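Local coordinates for protein membrane-bound protease PH1510 (Pyrococcus horikoshii OT3, PDB 3WWV) that cleaves proteins preferentially near hydrophobic or aromatic residues, including casein and a stomatin homolog in vitro, the piece described being its C-terminal domain, at residues 15-20 against 48-53. Numbering follows the deposited sequence.
Sequences GTVVEE and EKVRVV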
loop_
_atom_site.group_PDB
_atom_site.type_symbol
_atom_site.label_atom_id
_atom_site.label_comp_id
_atom_site.label_asym_id
_atom_site.label_seq_id
_atom_site.Cartn_x
_atom_site.Cartn_y
_atom_site.Cartn_z
ATOM N N GLY A 15 2.071 9.314 -4.558
ATOM C CA GLY A 15 1.913 10.106 -5.765
ATOM C C GLY A 15 0.808 11.138 -5.621
ATOM O O GLY A 15 0.177 11.262 -4.564
ATOM N N THR A 16 0.571 11.888 -6.689
ATOM C CA THR A 16 -0.445 12.922 -6.669
ATOM C C THR A 16 -1.312 12.704 -7.883
ATOM O O THR A 16 -0.797 12.437 -8.973
ATOM C CB THR A 16 0.201 14.313 -6.720
ATOM O OG1 THR A 16 1.232 14.383 -5.730
ATOM C CG2 THR A 16 -0.820 15.413 -6.446
ATOM N N VAL A 17 -2.627 12.773 -7.692
ATOM C CA VAL A 17 -3.556 12.648 -8.804
ATOM C C VAL A 17 -3.380 13.863 -9.714
ATOM O O VAL A 17 -3.429 15.002 -9.244
ATOM C CB VAL A 17 -5.025 12.548 -8.338
ATOM C CG1 VAL A 17 -5.961 12.460 -9.540
ATOM C CG2 VAL A 17 -5.235 11.362 -7.396
ATOM N N VAL A 18 -3.156 13.608 -11.003
ATOM C CA VAL A 18 -3.066 14.664 -12.010
ATOM C C VAL A 18 -4.310 14.673 -12.905
ATOM O O VAL A 18 -4.690 15.708 -13.446
ATOM C CB VAL A 18 -1.743 14.607 -12.818
ATOM C CG1 VAL A 18 -0.558 14.887 -11.905
ATOM C CG2 VAL A 18 -1.544 13.250 -13.475
ATOM N N GLU A 19 -4.962 13.519 -13.020
ATOM C CA GLU A 19 -6.265 13.430 -13.666
ATOM C C GLU A 19 -7.180 12.535 -12.826
ATOM O O GLU A 19 -6.882 11.355 -12.625
ATOM C CB GLU A 19 -6.127 12.890 -15.094
ATOM C CG GLU A 19 -7.453 12.667 -15.798
ATOM C CD GLU A 19 -7.281 12.117 -17.201
ATOM O OE1 GLU A 19 -7.072 12.920 -18.135
ATOM O OE2 GLU A 19 -7.362 10.885 -17.372
ATOM N N GLU A 20 -8.288 13.106 -12.353
ATOM C CA GLU A 20 -9.207 12.453 -11.406
ATOM C C GLU A 20 -9.366 10.953 -11.627
ATOM O O GLU A 20 -9.611 10.500 -12.752
ATOM C CB GLU A 20 -10.586 13.133 -11.412
ATOM C CG GLU A 20 -11.545 12.620 -10.349
ATOM C CD GLU A 20 -12.890 13.327 -10.375
ATOM O OE1 GLU A 20 -13.681 13.105 -11.326
ATOM O OE2 GLU A 20 -13.165 14.094 -9.422
ATOM N N GLU A 48 -5.101 15.300 -5.008
ATOM C CA GLU A 48 -5.062 14.417 -3.825
ATOM C C GLU A 48 -3.806 13.539 -3.811
ATOM O O GLU A 48 -3.307 13.129 -4.854
ATOM C CB GLU A 48 -6.322 13.535 -3.728
ATOM C CG GLU A 48 -7.641 14.296 -3.621
ATOM C CD GLU A 48 -8.012 14.698 -2.199
ATOM O OE1 GLU A 48 -8.492 15.849 -2.004
ATOM O OE2 GLU A 48 -7.846 13.860 -1.276
ATOM N N LYS A 49 -3.295 13.286 -2.613
ATOM C CA LYS A 49 -2.184 12.356 -2.396
ATOM C C LYS A 49 -2.677 10.908 -2.300
ATOM O O LYS A 49 -3.636 10.612 -1.594
ATOM C CB LYS A 49 -1.419 12.733 -1.122
ATOM C CG LYS A 49 -0.853 14.144 -1.118
ATOM C CD LYS A 49 0.180 14.340 -2.220
ATOM C CE LYS A 49 0.527 15.817 -2.388
ATOM N NZ LYS A 49 1.410 16.066 -3.566
ATOM N N VAL A 50 -2.014 10.007 -3.011
ATOM C CA VAL A 50 -2.374 8.589 -2.989
ATOM C C VAL A 50 -1.171 7.716 -2.660
ATOM O O VAL A 50 -0.012 8.122 -2.853
ATOM C CB VAL A 50 -2.979 8.111 -4.340
ATOM C CG1 VAL A 50 -4.366 8.697 -4.566
ATOM C CG2 VAL A 50 -2.058 8.429 -5.509
ATOM N N ARG A 51 -1.458 6.503 -2.195
ATOM C CA ARG A 51 -0.442 5.511 -1.872
ATOM C C ARG A 51 -0.545 4.357 -2.869
ATOM O O ARG A 51 -1.640 3.879 -3.124
ATOM C CB ARG A 51 -0.713 4.976 -0.467
ATOM C CG ARG A 51 0.422 4.168 0.148
ATOM C CD ARG A 51 1.132 4.978 1.216
ATOM N NE ARG A 51 2.447 5.402 0.777
ATOM C CZ ARG A 51 3.196 6.308 1.398
ATOM N NH1 ARG A 51 2.752 6.924 2.485
ATOM N NH2 ARG A 51 4.389 6.610 0.917
ATOM N N VAL A 52 0.579 3.896 -3.410
ATOM C CA VAL A 52 0.559 2.774 -4.355
ATOM C C VAL A 52 0.535 1.437 -3.595
ATOM O O VAL A 52 1.453 1.155 -2.832
ATOM C CB VAL A 52 1.756 2.814 -5.345
ATOM C CG1 VAL A 52 1.590 1.762 -6.436
ATOM C CG2 VAL A 52 1.915 4.199 -5.968
ATOM N N VAL A 53 -0.505 0.627 -3.801
ATOM C CA VAL A 53 -0.683 -0.613 -3.026
ATOM C C VAL A 53 -0.519 -1.894 -3.846
ATOM O O VAL A 53 -0.281 -2.974 -3.282
ATOM C CB VAL A 53 -2.024 -0.651 -2.242
ATOM C CG1 VAL A 53 -2.082 0.485 -1.224
ATOM C CG2 VAL A 53 -3.229 -0.597 -3.177
#
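Gly15 and Val50 form an antiparallel hydrogen-bonded pair: Gly15 N donates to Val50 O at 2.9 Å, and Val50 N returns a bond to Gly15 O at 3.0 Å. Gly15 presents bare backbone on this face, and Val50 CG2 lies 3.7 Å from Gly15 O. Val50 CG1 goes instead to Val17, meeting its CG2 at 4.0 Å where the two side chains cross at about a right angle; branched and apolar, both also pack on Ile44. A third backbone bond, Val17 N to Glu48 O (2.9 Å), continues the ladder. This ladder pairs the first strand with the fourth, the two ends of the 1-2-3-5-4 order, and so closes the OB barrel; the N-to-C directions of 15-17 and 49-53 make 127°, antiparallel but strongly splayed. On the other face Thr16 and Lys49, a non-hydrogen-bonded pair, lie side by side. The lysine chain bends at chi2 (-63°) and lets NZ donate a hydrogen bond to Thr16 OG1 (2.7 Å), while Thr16 CG2 flanks the ammonium at 3.7 Å. Beta-branched threonine suits a strand; a valine here would probably leave Lys49 NZ without this acceptor and its chain freer to swing. Glu48 turns its carboxylate away, to a salt bridge with Arg64.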